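PDB 5GN1: ATP-dependent helicase FUN30 from Saccharomyces cerevisiae S288c, which uses ATP hydrolysis to remodel nucleosomes, supporting heterochromatin organization and the resection of DNA ends at double-strand breaks. Local coordinates for residues A[98-110]-A[341-355]. Residues are numbered along the deposited sequence; the frame is centred on the assembly and turned at random.
Sequences SSSKNLIMALRKA and DVLESKVSDMLEDII
Ser100 and Ile104, one turn apart on helix 100-110, pack knobs-into-holes against helix 345-355, the two axes crossing at 62° and 8.5 Å apart. The contact fastens the last modelled helix, 345-359, to helices beside the RecA-like sheet of this SNF2-family ATPase-C domain. Ile104 enters the hole formed by Ser348, Leu351, Glu352 and Ile355; with CG1 beside the backbone N (chi1 -67°), its CD1 lies 3.8 Å from Leu351 CB and CG2 is left facing Leu343 CD1. Beyond it Leu107 and Ile355 meet tip to tip, CD1 to CD1 at 3.6 Å, and Ile315 of helix 315-322 touches both isoleucines. Ser100 OG donates to Asp349 OD1 (2.8 Å), on the anti side and out of the carboxylate plane; Glu352 sets OE1 against Ser100 CB and hydrogen-bonds through OE2 to His76 of helix 60-82. One water joins Lys101 O to Ser348 OG, a second Lys101 NZ, Glu344 OE2 and Ser345 N. Along the extended residues 341-344 that lead into the second helix, Met105 CE reaches Val342 CG1, and the guanidinium of Arg108, bent at chi3 (57°), stands nearly perpendicular to the Asp341 carboxylate in a long salt bridge, NH2 to OD2 3.5 Å.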
ATOM      1  N   SER A  98      -4.312  20.271   5.223  1.00 27.42           N
ATOM      2  CA  SER A  98      -3.392  19.804   4.190  1.00 31.75           C
ATOM      3  C   SER A  98      -1.975  20.296   4.448  1.00 27.73           C
ATOM      4  O   SER A  98      -1.755  21.471   4.756  1.00 30.11           O
ATOM      5  CB  SER A  98      -3.833  20.270   2.797  1.00 27.70           C
ATOM      6  OG  SER A  98      -5.122  19.770   2.471  1.00 29.28           O
ATOM      7  N   SER A  99      -1.011  19.393   4.291  1.00 23.03           N
ATOM      8  CA  SER A  99       0.399  19.715   4.410  1.00 20.63           C
ATOM      9  C   SER A  99       1.139  18.997   3.294  1.00 23.51           C
ATOM     10  O   SER A  99       0.598  18.101   2.642  1.00 24.41           O
ATOM     11  CB  SER A  99       0.979  19.294   5.770  1.00 25.16           C
ATOM     12  OG  SER A  99       0.970  17.880   5.896  1.00 29.04           O
ATOM     13  N   SER A 100       2.399  19.377   3.093  1.00 21.79           N
ATOM     14  CA  SER A 100       3.213  18.666   2.116  1.00 30.88           C
ATOM     15  C   SER A 100       3.315  17.186   2.475  1.00 26.10           C
ATOM     16  O   SER A 100       3.321  16.326   1.589  1.00 23.37           O
ATOM     17  CB  SER A 100       4.600  19.295   2.030  1.00 22.50           C
ATOM     18  OG  SER A 100       5.325  19.077   3.225  1.00 28.70           O
ATOM     19  N   LYS A 101       3.365  16.876   3.774  1.00 24.52           N
ATOM     20  CA  LYS A 101       3.507  15.489   4.212  1.00 30.98           C
ATOM     21  C   LYS A 101       2.317  14.641   3.776  1.00 26.15           C
ATOM     22  O   LYS A 101       2.486  13.601   3.134  1.00 26.15           O
ATOM     23  CB  LYS A 101       3.671  15.429   5.732  1.00 31.67           C
ATOM     24  CG  LYS A 101       4.918  16.094   6.273  1.00 32.34           C
ATOM     25  CD  LYS A 101       4.864  16.145   7.799  1.00 40.68           C
ATOM     26  CE  LYS A 101       6.250  16.073   8.405  1.00 41.67           C
ATOM     27  NZ  LYS A 101       6.232  15.417   9.743  1.00 41.47           N
ATOM     28  N   ASN A 102       1.097  15.050   4.130  1.00 22.93           N
ATOM     29  CA  ASN A 102      -0.026  14.173   3.816  1.00 27.86           C
ATOM     30  C   ASN A 102      -0.465  14.266   2.358  1.00 22.49           C
ATOM     31  O   ASN A 102      -1.167  13.364   1.887  1.00 20.66           O
ATOM     32  CB  ASN A 102      -1.224  14.422   4.751  1.00 31.03           C
ATOM     33  CG  ASN A 102      -1.717  15.859   4.740  1.00 32.67           C
ATOM     34  OD1 ASN A 102      -2.092  16.402   3.699  1.00 28.90           O
ATOM     35  ND2 ASN A 102      -1.792  16.460   5.932  1.00 36.84           N
ATOM     36  N   LEU A 103      -0.047  15.302   1.622  1.00 22.86           N
ATOM     37  CA  LEU A 103      -0.339  15.340   0.189  1.00 19.17           C
ATOM     38  C   LEU A 103       0.573  14.394  -0.581  1.00 20.48           C
ATOM     39  O   LEU A 103       0.114  13.668  -1.468  1.00 25.22           O
ATOM     40  CB  LEU A 103      -0.200  16.770  -0.357  1.00 24.00           C
ATOM     41  CG  LEU A 103      -1.284  17.777   0.011  1.00 26.06           C
ATOM     42  CD1 LEU A 103      -0.831  19.179  -0.376  1.00 30.29           C
ATOM     43  CD2 LEU A 103      -2.591  17.418  -0.660  1.00 27.98           C
ATOM     44  N   ILE A 104       1.871  14.414  -0.270  1.00 22.55           N
ATOM     45  CA  ILE A 104       2.803  13.416  -0.798  1.00 24.44           C
ATOM     46  C   ILE A 104       2.337  12.005  -0.449  1.00 24.68           C
ATOM     47  O   ILE A 104       2.455  11.073  -1.255  1.00 20.95           O
ATOM     48  CB  ILE A 104       4.226  13.687  -0.265  1.00 26.46           C
ATOM     49  CG1 ILE A 104       4.799  15.002  -0.832  1.00 26.73           C
ATOM     50  CG2 ILE A 104       5.161  12.506  -0.537  1.00 23.53           C
ATOM     51  CD1 ILE A 104       4.651  15.167  -2.295  1.00 28.18           C
ATOM     52  N   MET A 105       1.805  11.823   0.761  1.00 23.22           N
ATOM     53  CA  MET A 105       1.315  10.508   1.151  1.00 20.31           C
ATOM     54  C   MET A 105       0.143  10.080   0.281  1.00 20.99           C
ATOM     55  O   MET A 105       0.072   8.927  -0.159  1.00 18.31           O
ATOM     56  CB  MET A 105       0.908  10.511   2.625  1.00 20.72           C
ATOM     57  CG  MET A 105       0.253   9.214   3.034  1.00 31.23           C
ATOM     58  SD  MET A 105       1.481   7.889   3.015  1.00 42.98           S
ATOM     59  CE  MET A 105       2.040   8.029   4.716  1.00 48.30           C
ATOM     60  N   ALA A 106      -0.785  11.001   0.024  1.00 19.17           N
ATOM     61  CA  ALA A 106      -1.933  10.694  -0.818  1.00 22.09           C
ATOM     62  C   ALA A 106      -1.505  10.359  -2.246  1.00 20.25           C
ATOM     63  O   ALA A 106      -2.074   9.456  -2.869  1.00 19.86           O
ATOM     64  CB  ALA A 106      -2.912  11.869  -0.807  1.00 23.45           C
ATOM     65  N   LEU A 107      -0.516  11.081  -2.790  1.00 20.68           N
ATOM     66  CA  LEU A 107      -0.032  10.753  -4.133  1.00 20.58           C
ATOM     67  C   LEU A 107       0.590   9.361  -4.161  1.00 19.22           C
ATOM     68  O   LEU A 107       0.408   8.612  -5.129  1.00 18.68           O
ATOM     69  CB  LEU A 107       0.980  11.791  -4.623  1.00 21.75           C
ATOM     70  CG  LEU A 107       0.498  13.235  -4.832  1.00 21.58           C
ATOM     71  CD1 LEU A 107       1.672  14.142  -5.132  1.00 20.50           C
ATOM     72  CD2 LEU A 107      -0.548  13.328  -5.927  1.00 25.30           C
ATOM     73  N   ARG A 108       1.349   9.012  -3.120  1.00 18.66           N
ATOM     74  CA  ARG A 108       1.938   7.675  -3.051  1.00 20.53           C
ATOM     75  C   ARG A 108       0.854   6.604  -3.069  1.00 21.67           C
ATOM     76  O   ARG A 108       0.940   5.635  -3.827  1.00 22.04           O
ATOM     77  CB  ARG A 108       2.822   7.560  -1.804  1.00 21.64           C
ATOM     78  CG  ARG A 108       4.056   8.464  -1.879  1.00 22.38           C
ATOM     79  CD  ARG A 108       4.919   8.391  -0.620  1.00 28.11           C
ATOM     80  NE  ARG A 108       5.364   7.029  -0.337  1.00 26.04           N
ATOM     81  CZ  ARG A 108       5.924   6.657   0.811  1.00 35.05           C
ATOM     82  NH1 ARG A 108       6.116   7.546   1.774  1.00 31.95           N
ATOM     83  NH2 ARG A 108       6.279   5.391   1.006  1.00 34.57           N
ATOM     84  N   LYS A 109      -0.185   6.772  -2.242  1.00 17.62           N
ATOM     85  CA  LYS A 109      -1.270   5.795  -2.195  1.00 19.51           C
ATOM     86  C   LYS A 109      -2.018   5.706  -3.520  1.00 18.87           C
ATOM     87  O   LYS A 109      -2.419   4.616  -3.944  1.00 17.59           O
ATOM     88  CB  LYS A 109      -2.232   6.152  -1.058  1.00 22.96           C
ATOM     89  CG  LYS A 109      -1.623   5.930   0.308  1.00 23.48           C
ATOM     90  CD  LYS A 109      -2.528   6.482   1.408  1.00 28.53           C
ATOM     91  CE  LYS A 109      -2.062   5.999   2.774  1.00 34.20           C
ATOM     92  NZ  LYS A 109      -2.913   6.598   3.839  1.00 35.66           N
ATOM     93  N   ALA A 110      -2.244   6.843  -4.181  1.00 18.94           N
ATOM     94  CA  ALA A 110      -2.950   6.804  -5.459  1.00 19.95           C
ATOM     95  C   ALA A 110      -2.137   6.070  -6.528  1.00 18.39           C
ATOM     96  O   ALA A 110      -2.715   5.425  -7.407  1.00 22.90           O
ATOM     97  CB  ALA A 110      -3.294   8.234  -5.913  1.00 19.58           C
ATOM     98  N   ASP A 341       4.160   4.750   6.278  1.00 56.18           N
ATOM     99  CA  ASP A 341       5.478   5.375   6.132  1.00 62.68           C
ATOM    100  C   ASP A 341       5.369   6.878   5.839  1.00 62.90           C
ATOM    101  O   ASP A 341       5.028   7.273   4.720  1.00 61.33           O
ATOM    102  CB  ASP A 341       6.273   4.689   5.012  1.00 51.19           C
ATOM    103  CG  ASP A 341       7.745   5.101   4.993  1.00 54.70           C
ATOM    104  OD1 ASP A 341       8.395   5.051   6.060  1.00 57.04           O
ATOM    105  OD2 ASP A 341       8.250   5.485   3.909  1.00 52.87           O
ATOM    106  N   VAL A 342       5.671   7.716   6.833  1.00 63.16           N
ATOM    107  CA  VAL A 342       5.599   9.169   6.685  1.00 59.70           C
ATOM    108  C   VAL A 342       7.003   9.719   6.461  1.00 54.08           C
ATOM    109  O   VAL A 342       7.930   9.429   7.230  1.00 49.16           O
ATOM    110  CB  VAL A 342       4.927   9.833   7.905  1.00 61.90           C
ATOM    111  CG1 VAL A 342       3.415   9.568   7.899  1.00 61.21           C
ATOM    112  CG2 VAL A 342       5.564   9.364   9.225  1.00 58.00           C
ATOM    113  N   LEU A 343       7.176  10.502   5.405  1.00 43.76           N
ATOM    114  CA  LEU A 343       8.461  11.091   5.117  1.00 39.98           C
ATOM    115  C   LEU A 343       8.593  12.397   5.937  1.00 40.13           C
ATOM    116  O   LEU A 343       7.640  13.033   6.241  1.00 40.49           O
ATOM    117  CB  LEU A 343       8.616  11.406   3.649  1.00 36.96           C
ATOM    118  CG  LEU A 343       8.291  10.251   2.748  1.00 43.75           C
ATOM    119  CD1 LEU A 343       7.999  10.771   1.382  1.00 41.98           C
ATOM    120  CD2 LEU A 343       9.435   9.273   2.695  1.00 41.75           C
ATOM    121  N   GLU A 344       9.805  12.788   6.271  1.00 36.31           N
ATOM    122  CA  GLU A 344      10.081  13.974   7.034  1.00 32.62           C
ATOM    123  C   GLU A 344       9.749  15.252   6.286  1.00 36.59           C
ATOM    124  O   GLU A 344       9.668  15.257   5.092  1.00 30.57           O
ATOM    125  CB  GLU A 344      11.479  13.950   7.574  1.00 32.83           C
ATOM    126  CG  GLU A 344      11.764  12.731   8.420  1.00 40.13           C
ATOM    127  CD  GLU A 344      11.256  12.812   9.854  1.00 41.67           C
ATOM    128  OE1 GLU A 344      11.650  11.972  10.631  1.00 43.64           O
ATOM    129  OE2 GLU A 344      10.465  13.680  10.197  1.00 37.77           O
ATOM    130  N   SER A 345       9.567  16.323   7.029  1.00 33.06           N
ATOM    131  CA  SER A 345       9.103  17.560   6.479  1.00 30.91           C
ATOM    132  C   SER A 345       9.932  18.171   5.370  1.00 33.15           C
ATOM    133  O   SER A 345       9.376  18.672   4.438  1.00 34.05           O
ATOM    134  CB  SER A 345       8.849  18.563   7.602  1.00 33.83           C
ATOM    135  OG  SER A 345      10.033  19.019   8.149  1.00 37.99           O
ATOM    136  N   LYS A 346      11.240  18.125   5.488  1.00 32.19           N
ATOM    137  CA  LYS A 346      12.072  18.653   4.464  1.00 40.39           C
ATOM    138  C   LYS A 346      11.940  17.867   3.168  1.00 37.21           C
ATOM    139  O   LYS A 346      11.857  18.440   2.122  1.00 36.19           O
ATOM    140  CB  LYS A 346      13.502  18.819   4.952  1.00 38.97           C
ATOM    141  CG  LYS A 346      13.655  20.120   5.729  1.00 50.60           C
ATOM    142  CD  LYS A 346      14.857  20.186   6.648  1.00 52.49           C
ATOM    143  CE  LYS A 346      14.577  21.081   7.869  1.00 56.33           C
ATOM    144  NZ  LYS A 346      13.860  20.409   8.997  1.00 50.80           N
ATOM    145  N   VAL A 347      11.904  16.556   3.269  1.00 31.56           N
ATOM    146  CA  VAL A 347      11.752  15.714   2.110  1.00 32.67           C
ATOM    147  C   VAL A 347      10.400  15.905   1.450  1.00 31.48           C
ATOM    148  O   VAL A 347      10.304  15.981   0.263  1.00 27.93           O
ATOM    149  CB  VAL A 347      11.969  14.237   2.457  1.00 32.41           C
ATOM    150  CG1 VAL A 347      11.685  13.364   1.279  1.00 34.56           C
ATOM    151  CG2 VAL A 347      13.373  14.007   2.920  1.00 33.09           C
ATOM    152  N   SER A 348       9.368  15.989   2.268  1.00 25.84           N
ATOM    153  CA  SER A 348       8.042  16.179   1.743  1.00 22.65           C
ATOM    154  C   SER A 348       7.967  17.535   1.028  1.00 26.24           C
ATOM    155  O   SER A 348       7.365  17.643  -0.042  1.00 24.14           O
ATOM    156  CB  SER A 348       7.014  16.126   2.853  1.00 27.16           C
ATOM    157  OG  SER A 348       6.885  14.829   3.304  1.00 33.13           O
ATOM    158  N   ASP A 349       8.572  18.563   1.617  1.00 30.16           N
ATOM    159  CA  ASP A 349       8.605  19.883   0.988  1.00 31.72           C
ATOM    160  C   ASP A 349       9.307  19.818  -0.365  1.00 27.59           C
ATOM    161  O   ASP A 349       8.820  20.370  -1.355  1.00 30.45           O
ATOM    162  CB  ASP A 349       9.299  20.905   1.904  1.00 28.20           C
ATOM    163  CG  ASP A 349       8.425  21.353   3.098  1.00 32.77           C
ATOM    164  OD1 ASP A 349       7.200  21.104   3.107  1.00 32.09           O
ATOM    165  OD2 ASP A 349       8.973  21.996   4.021  1.00 35.49           O
ATOM    166  N   MET A 350      10.451  19.129  -0.427  1.00 31.11           N
ATOM    167  CA  MET A 350      11.191  19.017  -1.682  1.00 31.29           C
ATOM    168  C   MET A 350      10.399  18.258  -2.750  1.00 36.09           C
ATOM    169  O   MET A 350      10.383  18.651  -3.926  1.00 31.84           O
ATOM    170  CB  MET A 350      12.528  18.335  -1.433  1.00 37.02           C
ATOM    171  CG  MET A 350      13.217  17.900  -2.710  1.00 39.43           C
ATOM    172  SD  MET A 350      14.230  16.445  -2.448  1.00 53.85           S
ATOM    173  CE  MET A 350      12.990  15.175  -2.234  1.00 38.94           C
ATOM    174  N   LEU A 351       9.747  17.156  -2.370  1.00 27.62           N
ATOM    175  CA  LEU A 351       8.941  16.420  -3.338  1.00 25.20           C
ATOM    176  C   LEU A 351       7.769  17.254  -3.829  1.00 29.59           C
ATOM    177  O   LEU A 351       7.448  17.243  -5.025  1.00 24.92           O
ATOM    178  CB  LEU A 351       8.465  15.096  -2.730  1.00 25.55           C
ATOM    179  CG  LEU A 351       9.571  14.036  -2.735  1.00 31.41           C
ATOM    180  CD1 LEU A 351       9.244  12.840  -1.839  1.00 30.45           C
ATOM    181  CD2 LEU A 351       9.825  13.575  -4.180  1.00 31.89           C
ATOM    182  N   GLU A 352       7.121  18.000  -2.926  1.00 27.42           N
ATOM    183  CA  GLU A 352       6.013  18.848  -3.355  1.00 26.42           C
ATOM    184  C   GLU A 352       6.491  19.936  -4.317  1.00 28.45           C
ATOM    185  O   GLU A 352       5.794  20.268  -5.286  1.00 27.59           O
ATOM    186  CB  GLU A 352       5.309  19.467  -2.143  1.00 25.06           C
ATOM    187  CG  GLU A 352       4.007  20.139  -2.538  1.00 31.80           C
ATOM    188  CD  GLU A 352       3.386  20.969  -1.435  1.00 30.76           C
ATOM    189  OE1 GLU A 352       4.106  21.410  -0.520  1.00 33.90           O
ATOM    190  OE2 GLU A 352       2.164  21.177  -1.503  1.00 28.38           O
ATOM    191  N   ASP A 353       7.650  20.482  -4.068  1.00 29.57           N
ATOM    192  CA  ASP A 353       8.169  21.500  -4.941  1.00 33.18           C
ATOM    193  C   ASP A 353       8.433  20.924  -6.346  1.00 36.06           C
ATOM    194  O   ASP A 353       8.017  21.493  -7.307  1.00 35.66           O
ATOM    195  CB  ASP A 353       9.449  22.100  -4.403  1.00 33.11           C
ATOM    196  CG  ASP A 353       9.253  22.894  -3.125  1.00 32.77           C
ATOM    197  OD1 ASP A 353       8.142  23.188  -2.767  1.00 33.62           O
ATOM    198  OD2 ASP A 353      10.228  23.195  -2.480  1.00 33.91           O
ATOM    199  N   ILE A 354       9.111  19.791  -6.424  1.00 33.55           N
ATOM    200  CA  ILE A 354       9.448  19.170  -7.706  1.00 30.81           C
ATOM    201  C   ILE A 354       8.186  18.888  -8.509  1.00 37.51           C
ATOM    202  O   ILE A 354       8.102  19.200  -9.702  1.00 35.93           O
ATOM    203  CB  ILE A 354      10.270  17.894  -7.468  1.00 35.70           C
ATOM    204  CG1 ILE A 354      11.614  18.273  -6.858  1.00 34.94           C
ATOM    205  CG2 ILE A 354      10.429  17.091  -8.755  1.00 39.95           C
ATOM    206  CD1 ILE A 354      12.373  17.117  -6.332  1.00 37.09           C
ATOM    207  N   ILE A 355       7.177  18.307  -7.859  1.00 31.09           N
ATOM    208  CA  ILE A 355       5.909  18.048  -8.525  1.00 30.78           C
ATOM    209  C   ILE A 355       5.299  19.346  -9.043  1.00 35.55           C
ATOM    210  O   ILE A 355       4.782  19.402 -10.166  1.00 35.42           O
ATOM    211  CB  ILE A 355       4.963  17.309  -7.565  1.00 27.75           C
ATOM    212  CG1 ILE A 355       5.434  15.857  -7.420  1.00 33.14           C
ATOM    213  CG2 ILE A 355       3.541  17.353  -8.071  1.00 36.55           C
ATOM    214  CD1 ILE A 355       4.929  15.186  -6.180  1.00 35.07           C
TER
HETATM  215  O   HOH W   1       4.939  12.333   3.133  1.00 30.99           O
HETATM  216  O   HOH W   2       9.209  15.898  10.025  1.00 36.58           O